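PDB 3E13: putative iron-uptake ABC transport system,periplasmic iron-binding protein from Campylobacter jejuni, which probably captures ferric iron in the periplasm and delivers it to an ABC transporter for import into the cell. Local coordinates for residues 100-105 and 141-146; 230-235 and 299-304; 196-201 and 271-276. All blocks are in the same frame, centred on the assembly; numbering follows the deposited sequence.

Interaction 1: residues 100-105 and 141-146. With FE (Fe (III) ion), chain B.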
loop_
_atom_site.group_PDB
_atom_site.type_symbol
_atom_site.label_atom_id
_atom_site.label_comp_id
_atom_site.label_asym_id
_atom_site.label_seq_id
_atom_site.Cartn_x
_atom_site.Cartn_y
_atom_site.Cartn_z
ATOM N N THR A 100 5.429 -3.522 6.397
ATOM C CA THR A 100 4.067 -3.997 6.654
ATOM C C THR A 100 3.501 -4.661 5.421
ATOM O O THR A 100 3.995 -4.458 4.305
ATOM C CB THR A 100 3.077 -2.866 7.011
ATOM O OG1 THR A 100 2.922 -2.011 5.871
ATOM C CG2 THR A 100 3.506 -2.007 8.114
ATOM N N LYS A 101 2.401 -5.397 5.611
ATOM C CA LYS A 101 1.540 -5.841 4.550
ATOM C C LYS A 101 0.174 -5.159 4.678
ATOM O O LYS A 101 -0.265 -4.753 5.769
ATOM C CB LYS A 101 1.306 -7.379 4.583
ATOM C CG LYS A 101 2.531 -8.169 4.213
ATOM C CD LYS A 101 2.482 -9.620 4.799
ATOM C CE LYS A 101 1.519 -10.498 4.029
ATOM N NZ LYS A 101 1.349 -11.870 4.713
ATOM N N ARG A 102 -0.490 -5.037 3.548
ATOM C CA ARG A 102 -1.870 -4.526 3.461
ATOM C C ARG A 102 -2.592 -5.242 2.317
ATOM O O ARG A 102 -1.969 -5.721 1.421
ATOM C CB ARG A 102 -1.868 -2.993 3.287
ATOM C CG ARG A 102 -1.024 -2.500 2.098
ATOM C CD ARG A 102 0.419 -2.045 2.488
ATOM N NE ARG A 102 0.412 -0.936 3.420
ATOM C CZ ARG A 102 0.077 0.333 3.166
ATOM N NH1 ARG A 102 -0.296 0.702 1.959
ATOM N NH2 ARG A 102 0.165 1.250 4.113
ATOM N N ALA A 103 -3.911 -5.339 2.371
ATOM C CA ALA A 103 -4.685 -6.026 1.365
ATOM C C ALA A 103 -5.635 -5.018 0.687
ATOM O O ALA A 103 -6.243 -4.196 1.382
ATOM C CB ALA A 103 -5.485 -7.159 2.014
ATOM N N ARG A 104 -5.724 -5.077 -0.648
ATOM C CA ARG A 104 -6.598 -4.205 -1.390
ATOM C C ARG A 104 -7.885 -5.005 -1.653
ATOM O O ARG A 104 -7.906 -5.982 -2.429
ATOM C CB ARG A 104 -5.935 -3.695 -2.667
ATOM C CG ARG A 104 -6.660 -2.497 -3.253
ATOM C CD ARG A 104 -5.752 -1.590 -3.983
ATOM N NE ARG A 104 -6.374 -0.322 -4.359
ATOM C CZ ARG A 104 -6.561 0.718 -3.538
ATOM N NH1 ARG A 104 -6.222 0.619 -2.269
ATOM N NH2 ARG A 104 -7.136 1.851 -3.950
ATOM N N ILE A 105 -8.942 -4.587 -0.967
ATOM C CA ILE A 105 -10.204 -5.326 -0.956
ATOM C C ILE A 105 -11.318 -4.546 -1.578
ATOM O O ILE A 105 -11.117 -3.409 -2.066
ATOM C CB ILE A 105 -10.540 -5.780 0.503
ATOM C CG1 ILE A 105 -10.605 -4.606 1.486
ATOM C CG2 ILE A 105 -9.402 -6.756 0.982
ATOM C CD1 ILE A 105 -11.809 -3.702 1.344
ATOM N N ALA A 141 -2.467 6.483 -8.871
ATOM C CA ALA A 141 -2.102 6.139 -7.496
ATOM C C ALA A 141 -1.344 4.831 -7.449
ATOM O O ALA A 141 -1.742 3.891 -8.163
ATOM C CB ALA A 141 -3.330 5.991 -6.640
ATOM N N PRO A 142 -0.289 4.757 -6.636
ATOM C CA PRO A 142 0.466 3.495 -6.490
ATOM C C PRO A 142 -0.427 2.282 -6.253
ATOM O O PRO A 142 -0.179 1.257 -6.882
ATOM C CB PRO A 142 1.402 3.764 -5.321
ATOM C CG PRO A 142 1.653 5.294 -5.404
ATOM C CD PRO A 142 0.351 5.866 -5.894
ATOM N N TYR A 143 -1.413 2.381 -5.379
ATOM C CA TYR A 143 -2.273 1.198 -5.115
ATOM C C TYR A 143 -2.985 0.727 -6.374
ATOM O O TYR A 143 -3.079 -0.461 -6.614
ATOM C CB TYR A 143 -3.307 1.418 -4.032
ATOM C CG TYR A 143 -2.744 2.058 -2.774
ATOM C CD1 TYR A 143 -1.446 1.791 -2.305
ATOM C CD2 TYR A 143 -3.525 2.889 -2.008
ATOM C CE1 TYR A 143 -0.977 2.418 -1.193
ATOM C CE2 TYR A 143 -3.061 3.480 -0.856
ATOM C CZ TYR A 143 -1.787 3.207 -0.428
ATOM O OH TYR A 143 -1.243 3.873 0.647
ATOM N N SER A 144 -3.363 1.662 -7.244
ATOM C CA SER A 144 -4.091 1.312 -8.449
ATOM C C SER A 144 -3.164 0.711 -9.470
ATOM O O SER A 144 -3.521 -0.279 -10.123
ATOM C CB SER A 144 -4.751 2.561 -9.096
ATOM O OG SER A 144 -5.669 3.181 -8.231
ATOM N N LYS A 145 -1.987 1.311 -9.623
ATOM C CA LYS A 145 -0.967 0.830 -10.565
ATOM C C LYS A 145 -0.531 -0.586 -10.186
ATOM O O LYS A 145 -0.446 -1.448 -11.037
ATOM C CB LYS A 145 0.210 1.748 -10.582
ATOM C CG LYS A 145 -0.140 3.044 -11.226
ATOM C CD LYS A 145 1.024 3.941 -11.407
ATOM C CE LYS A 145 1.551 4.467 -10.130
ATOM N NZ LYS A 145 2.628 5.570 -10.363
ATOM N N THR A 146 -0.297 -0.829 -8.908
ATOM C CA THR A 146 0.167 -2.123 -8.467
ATOM C C THR A 146 -0.910 -3.184 -8.522
ATOM O O THR A 146 -0.629 -4.305 -8.895
ATOM C CB THR A 146 0.830 -2.025 -7.103
ATOM O OG1 THR A 146 2.029 -1.224 -7.255
ATOM C CG2 THR A 146 1.252 -3.410 -6.582
HETATM FE FE FE B . -2.156 4.289 2.371
HETATM O O HOH W 1 -7.039 1.153 -6.874
#

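Interaction 2: residues 230-235 and 299-304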
loop_
_atom_site.group_PDB
_atom_site.type_symbol
_atom_site.label_atom_id
_atom_site.label_comp_id
_atom_site.label_asym_id
_atom_site.label_seq_id
_atom_site.Cartn_x
_atom_site.Cartn_y
_atom_site.Cartn_z
ATOM N N GLY A 230 -6.716 -15.929 -4.305
ATOM C CA GLY A 230 -6.665 -15.098 -3.114
ATOM C C GLY A 230 -6.446 -13.621 -3.402
ATOM O O GLY A 230 -6.271 -13.164 -4.553
ATOM N N THR A 231 -6.462 -12.880 -2.303
ATOM C CA THR A 231 -6.552 -11.435 -2.329
ATOM C C THR A 231 -5.174 -10.803 -2.578
ATOM O O THR A 231 -4.129 -11.268 -2.112
ATOM C CB THR A 231 -7.148 -11.027 -0.940
ATOM O OG1 THR A 231 -8.537 -11.447 -0.856
ATOM C CG2 THR A 231 -7.074 -9.492 -0.723
ATOM N N HIS A 232 -5.202 -9.657 -3.268
ATOM C CA HIS A 232 -4.028 -8.837 -3.521
ATOM C C HIS A 232 -3.427 -8.251 -2.244
ATOM O O HIS A 232 -4.088 -7.570 -1.503
ATOM C CB HIS A 232 -4.389 -7.693 -4.466
ATOM C CG HIS A 232 -3.220 -6.846 -4.859
ATOM N ND1 HIS A 232 -3.077 -5.507 -4.506
ATOM C CD2 HIS A 232 -2.123 -7.168 -5.562
ATOM C CE1 HIS A 232 -1.946 -5.047 -5.029
ATOM N NE2 HIS A 232 -1.359 -6.026 -5.687
ATOM N N ILE A 233 -2.182 -8.639 -1.997
ATOM C CA ILE A 233 -1.348 -8.098 -0.946
ATOM C C ILE A 233 -0.322 -7.138 -1.572
ATOM O O ILE A 233 0.292 -7.443 -2.624
ATOM C CB ILE A 233 -0.602 -9.249 -0.248
ATOM C CG1 ILE A 233 -1.616 -10.211 0.412
ATOM C CG2 ILE A 233 0.365 -8.717 0.769
ATOM C CD1 ILE A 233 -2.395 -9.625 1.474
ATOM N N ASN A 234 -0.145 -5.977 -0.936
ATOM C CA ASN A 234 0.905 -5.029 -1.258
ATOM C C ASN A 234 1.645 -4.754 0.046
ATOM O O ASN A 234 1.188 -5.164 1.139
ATOM C CB ASN A 234 0.280 -3.749 -1.860
ATOM C CG ASN A 234 1.275 -2.881 -2.637
ATOM O OD1 ASN A 234 2.503 -3.073 -2.603
ATOM N ND2 ASN A 234 0.736 -1.909 -3.378
ATOM N N ILE A 235 2.839 -4.182 -0.038
ATOM C CA ILE A 235 3.616 -3.819 1.138
ATOM C C ILE A 235 3.844 -2.337 1.231
ATOM O O ILE A 235 3.855 -1.664 0.225
ATOM C CB ILE A 235 4.995 -4.564 1.143
ATOM C CG1 ILE A 235 5.856 -4.202 -0.115
ATOM C CG2 ILE A 235 4.726 -6.073 1.313
ATOM C CD1 ILE A 235 7.343 -4.498 0.016
ATOM N N SER A 299 7.623 -8.940 -5.703
ATOM C CA SER A 299 8.602 -8.556 -6.732
ATOM C C SER A 299 8.142 -8.874 -8.176
ATOM O O SER A 299 8.396 -8.076 -9.097
ATOM C CB SER A 299 9.968 -9.200 -6.450
ATOM O OG SER A 299 9.903 -10.606 -6.589
ATOM N N LYS A 300 7.488 -10.005 -8.366
ATOM C CA LYS A 300 6.956 -10.411 -9.674
ATOM C C LYS A 300 5.812 -9.490 -10.139
ATOM O O LYS A 300 5.745 -9.126 -11.319
ATOM C CB LYS A 300 6.467 -11.848 -9.627
ATOM C CG LYS A 300 5.962 -12.323 -10.998
ATOM C CD LYS A 300 5.541 -13.781 -11.048
ATOM C CE LYS A 300 5.066 -14.187 -12.459
ATOM N NZ LYS A 300 3.719 -13.589 -12.957
ATOM N N ILE A 301 4.934 -9.097 -9.231
ATOM C CA ILE A 301 3.906 -8.087 -9.547
ATOM C C ILE A 301 4.572 -6.850 -10.137
ATOM O O ILE A 301 4.198 -6.371 -11.202
ATOM C CB ILE A 301 3.110 -7.677 -8.304
ATOM C CG1 ILE A 301 2.318 -8.876 -7.769
ATOM C CG2 ILE A 301 2.158 -6.534 -8.642
ATOM C CD1 ILE A 301 1.690 -8.593 -6.387
ATOM N N ALA A 302 5.577 -6.360 -9.419
ATOM C CA ALA A 302 6.229 -5.094 -9.751
ATOM C C ALA A 302 6.980 -5.113 -11.089
ATOM O O ALA A 302 7.274 -4.049 -11.666
ATOM C CB ALA A 302 7.130 -4.675 -8.664
ATOM N N GLU A 303 7.316 -6.299 -11.586
ATOM C CA GLU A 303 7.877 -6.446 -12.929
ATOM C C GLU A 303 6.942 -5.957 -14.035
ATOM O O GLU A 303 7.379 -5.781 -15.195
ATOM C CB GLU A 303 8.251 -7.889 -13.201
ATOM C CG GLU A 303 9.443 -8.277 -12.361
ATOM C CD GLU A 303 9.860 -9.734 -12.463
ATOM O OE1 GLU A 303 10.750 -10.119 -11.676
ATOM O OE2 GLU A 303 9.320 -10.487 -13.275
ATOM N N ASN A 304 5.669 -5.772 -13.707
ATOM C CA ASN A 304 4.679 -5.377 -14.679
ATOM C C ASN A 304 4.194 -3.937 -14.556
ATOM O O ASN A 304 3.184 -3.551 -15.165
ATOM C CB ASN A 304 3.508 -6.331 -14.574
ATOM C CG ASN A 304 3.917 -7.760 -14.914
ATOM O OD1 ASN A 304 4.018 -8.109 -16.080
ATOM N ND2 ASN A 304 4.191 -8.587 -13.897
#

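Interaction 3: residues 196-201 and 271-276. With FE (Fe (III) ion), chain B.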
loop_
_atom_site.group_PDB
_atom_site.type_symbol
_atom_site.label_atom_id
_atom_site.label_comp_id
_atom_site.label_asym_id
_atom_site.label_seq_id
_atom_site.Cartn_x
_atom_site.Cartn_y
_atom_site.Cartn_z
ATOM N N MET A 196 -10.408 -0.434 -1.934
ATOM C CA MET A 196 -9.646 0.205 -0.875
ATOM C C MET A 196 -8.799 -0.765 -0.028
ATOM O O MET A 196 -9.082 -1.952 0.026
ATOM C CB MET A 196 -10.576 1.011 0.059
ATOM C CG MET A 196 -11.592 0.167 0.849
ATOM S SD MET A 196 -12.692 1.098 1.941
ATOM C CE MET A 196 -11.520 1.855 2.969
ATOM N N ASN A 197 -7.798 -0.235 0.668
ATOM C CA ASN A 197 -6.921 -1.032 1.506
ATOM C C ASN A 197 -7.557 -1.247 2.880
ATOM O O ASN A 197 -8.321 -0.421 3.421
ATOM C CB ASN A 197 -5.550 -0.384 1.701
ATOM C CG ASN A 197 -4.680 -0.405 0.462
ATOM O OD1 ASN A 197 -4.870 -1.225 -0.468
ATOM N ND2 ASN A 197 -3.680 0.488 0.443
ATOM N N THR A 198 -7.274 -2.407 3.444
ATOM C CA THR A 198 -7.878 -2.817 4.680
ATOM C C THR A 198 -7.627 -1.878 5.852
ATOM O O THR A 198 -8.536 -1.614 6.667
ATOM C CB THR A 198 -7.348 -4.202 5.092
ATOM O OG1 THR A 198 -5.913 -4.279 4.887
ATOM C CG2 THR A 198 -7.949 -5.342 4.287
ATOM N N TYR A 199 -6.388 -1.399 5.979
ATOM C CA TYR A 199 -6.017 -0.588 7.142
ATOM C C TYR A 199 -6.838 0.685 7.248
ATOM O O TYR A 199 -7.075 1.184 8.315
ATOM C CB TYR A 199 -4.504 -0.306 7.207
ATOM C CG TYR A 199 -3.982 0.378 6.005
ATOM C CD1 TYR A 199 -3.990 1.756 5.928
ATOM C CD2 TYR A 199 -3.539 -0.355 4.909
ATOM C CE1 TYR A 199 -3.591 2.386 4.798
ATOM C CE2 TYR A 199 -3.123 0.279 3.760
ATOM C CZ TYR A 199 -3.130 1.638 3.716
ATOM O OH TYR A 199 -2.744 2.307 2.557
ATOM N N TYR A 200 -7.293 1.220 6.108
ATOM C CA TYR A 200 -8.131 2.424 6.189
ATOM C C TYR A 200 -9.425 2.165 6.944
ATOM O O TYR A 200 -9.932 3.078 7.603
ATOM C CB TYR A 200 -8.484 3.009 4.800
ATOM C CG TYR A 200 -7.254 3.600 4.118
ATOM C CD1 TYR A 200 -6.618 4.693 4.652
ATOM C CD2 TYR A 200 -6.757 3.066 2.917
ATOM C CE1 TYR A 200 -5.486 5.243 4.035
ATOM C CE2 TYR A 200 -5.634 3.564 2.332
ATOM C CZ TYR A 200 -4.999 4.646 2.871
ATOM O OH TYR A 200 -3.899 5.190 2.311
ATOM N N ILE A 201 -9.981 0.945 6.856
ATOM C CA ILE A 201 -11.207 0.633 7.599
ATOM C C ILE A 201 -10.918 0.722 9.097
ATOM O O ILE A 201 -11.707 1.277 9.855
ATOM C CB ILE A 201 -11.790 -0.771 7.217
ATOM C CG1 ILE A 201 -12.144 -0.763 5.737
ATOM C CG2 ILE A 201 -12.963 -1.145 8.124
ATOM C CD1 ILE A 201 -12.543 -2.090 5.193
ATOM N N TYR A 271 -3.303 -0.071 11.864
ATOM C CA TYR A 271 -4.167 -1.127 11.398
ATOM C C TYR A 271 -3.653 -1.918 10.211
ATOM O O TYR A 271 -4.428 -2.555 9.536
ATOM C CB TYR A 271 -5.602 -0.570 11.198
ATOM C CG TYR A 271 -6.008 0.119 12.501
ATOM C CD1 TYR A 271 -6.331 -0.626 13.629
ATOM C CD2 TYR A 271 -5.887 1.490 12.648
ATOM C CE1 TYR A 271 -6.600 -0.002 14.811
ATOM C CE2 TYR A 271 -6.184 2.113 13.816
ATOM C CZ TYR A 271 -6.538 1.359 14.903
ATOM O OH TYR A 271 -6.791 1.960 16.130
ATOM N N GLU A 272 -2.333 -1.923 10.058
ATOM C CA GLU A 272 -1.677 -2.710 9.016
ATOM C C GLU A 272 -1.345 -4.080 9.554
ATOM O O GLU A 272 -1.473 -4.334 10.760
ATOM C CB GLU A 272 -0.434 -2.018 8.500
ATOM C CG GLU A 272 -0.705 -0.652 7.861
ATOM C CD GLU A 272 0.559 0.085 7.486
ATOM O OE1 GLU A 272 1.041 0.876 8.321
ATOM O OE2 GLU A 272 1.043 -0.141 6.362
ATOM N N PHE A 273 -0.967 -4.984 8.662
ATOM C CA PHE A 273 -0.473 -6.324 9.068
ATOM C C PHE A 273 1.026 -6.239 9.298
ATOM O O PHE A 273 1.785 -5.805 8.418
ATOM C CB PHE A 273 -0.773 -7.387 7.999
ATOM C CG PHE A 273 -2.233 -7.534 7.657
ATOM C CD1 PHE A 273 -2.699 -7.143 6.436
ATOM C CD2 PHE A 273 -3.110 -8.151 8.533
ATOM C CE1 PHE A 273 -4.074 -7.281 6.127
ATOM C CE2 PHE A 273 -4.467 -8.281 8.217
ATOM C CZ PHE A 273 -4.912 -7.855 7.007
ATOM N N PRO A 274 1.518 -6.703 10.449
ATOM C CA PRO A 274 2.973 -6.749 10.675
ATOM C C PRO A 274 3.677 -7.695 9.735
ATOM O O PRO A 274 3.103 -8.712 9.294
ATOM C CB PRO A 274 3.104 -7.310 12.088
ATOM C CG PRO A 274 1.832 -8.078 12.295
ATOM C CD PRO A 274 0.766 -7.312 11.564
ATOM N N ILE A 275 4.956 -7.426 9.491
ATOM C CA ILE A 275 5.809 -8.388 8.797
ATOM C C ILE A 275 6.257 -9.478 9.761
ATOM O O ILE A 275 6.288 -10.645 9.387
ATOM C CB ILE A 275 7.009 -7.671 8.184
ATOM C CG1 ILE A 275 6.499 -6.727 7.120
ATOM C CG2 ILE A 275 8.050 -8.659 7.639
ATOM C CD1 ILE A 275 5.885 -7.343 5.913
ATOM N N ARG A 276 6.582 -9.116 10.982
ATOM C CA ARG A 276 7.065 -10.111 11.936
ATOM C C ARG A 276 5.969 -11.084 12.250
ATOM O O ARG A 276 4.796 -10.693 12.416
ATOM C CB ARG A 276 7.487 -9.442 13.240
ATOM C CG ARG A 276 8.644 -8.533 13.219
ATOM C CD ARG A 276 8.939 -7.935 14.567
ATOM N NE ARG A 276 9.415 -8.963 15.520
ATOM C CZ ARG A 276 10.636 -9.026 16.063
ATOM N NH1 ARG A 276 11.575 -8.141 15.768
ATOM N NH2 ARG A 276 10.893 -10.017 16.937
HETATM FE FE FE B . -2.156 4.289 2.371
HETATM O O HOH W 2 -4.538 -4.179 7.276
#

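Interaction 1: residues 100-105 and 141-146
Arg102 and Arg104, two residues apart on strand 97-109, both meet Tyr143 from the first turn of helix 142-155. The setting is the iron cleft of a two-lobed periplasmic binding protein, and the antiparallel strand belongs to the sheet that contains its hinge. Metal binding comes first: Tyr143 OH holds the iron(III) ion at 2.0 Å, and His11, Tyr12, Tyr199 and Tyr200 complete the site. The packing is chiefly arginine against tyrosine. Tyr143 CB sits over the centre of one face of the Arg104 guanidinium, with CB to CZ at 3.4 Å, while Arg104 NH1 reaches along to Tyr143 CD2 at 3.5 Å. An Arg104 chain extended from CG to NE, with CG anti to the backbone N (chi1 -164°), carries the group that far, and a salt bridge to Asp179 holds its end. Arg102 instead bends at chi2 and chi3, bringing the edge of its guanidinium to the phenol end of Tyr143, where NH1 lies 3.6 Å from OH; its charge is paired with Glu272. Water mediates the remaining link: it accepts from Arg104 NE at 3.0 Å and donates to Ser144 OG at 2.8 Å.

Interaction 2: residues 230-235 and 299-304
Ile301 meets His232 through a single methyl, CD1, which comes obliquely to the imidazole near its outer end. The same Ile301 CD1 is 4.2 Å from the carbonyl O of Ile233, so one methyl group touches both a ring and the backbone beside it. These are loose van der Waals contacts, burying just 78 Å² in all. Two torsions bring the groups together: His232 has CG anti to its N (chi1 -176°), sending the ring across to helix 298-302, and the CG1 branch of Ile301 runs out extended (chi2 170°) to meet it. One shell further out, the backbone of His232 is held by Arg104 of strand 97-109 and by the hydroxyl of Tyr122, which fixes where the ring starts. Asn234, two residues along, turns its amide to Asp60 and Ile61, and its OD1 also takes the N-H of Ile235 at 2.8 Å. On the helix side, Asn304 N bonds to Ile301 O at 3.0 Å as the chain turns toward helix 305-315. The contact thus joins strand 233-241 to the short helix 298-302, with helix 142-155 reaching His232 through Ser150 and helix 61-69 packing on Ala302.

Interaction 3: residues 196-201 and 271-276
Tyr271 O takes a hydrogen bond, 2.8 Å long, from a water that bridges it to Thr198 OG1, and Tyr199 lies against it. Tyr199 CA makes a bent C-H···O contact with Tyr271 O at 3.5 Å, and Tyr199 CB packs on the same oxygen. This is the tyrosine-rich iron site of a ferric binding protein of the periplasmic binding protein class: the first turn of helix 198-205 presents Tyr199 and Tyr200 to iron(III), and the segment after helix 260-268 packs behind Tyr199. The Tyr199 side chain lies beside that of Glu272, both pointing the same way, and Glu272 CG sits 3.9 Å from Tyr199 CG. Beyond CG, the Glu272 carboxylate is held by Thr100, Arg102 and Arg10, a charged second shell behind the metal ligands. Thr198 OG1 meets Phe273 CE1 at 3.7 Å, and the bridging water lies over one face of the phenyl ring, toward its rim. With CG set between the backbone N and carbonyl carbon (chi1 58°), the Tyr199 ring reaches the iron edge-on, the metal in its plane. There Tyr199 OH binds the iron and accepts a nearly straight bond from Asn197 ND2 at 2.9 Å, angle 162°.

All three contacts are buried and all reach one mixed sheet, but their chemistry changes with distance from the metal. Interactions 1 and 3 share the iron: one brings a single tyrosine ligand, the other two, and Glu272 joins them by bonding to both Thr100 and Arg102. Both have charged groups nearby and one bridging water each. Interaction 2 leaves the ion about 12 Å from the side chain of His232 and is a small, mainly apolar touch of methyl on ring. It still meets interaction 1 through the sheet, where the backbones of Arg102 and Arg104 pair with Asn234 and His232. Between interactions 2 and 3 the nearest atoms stay about 5 Å apart.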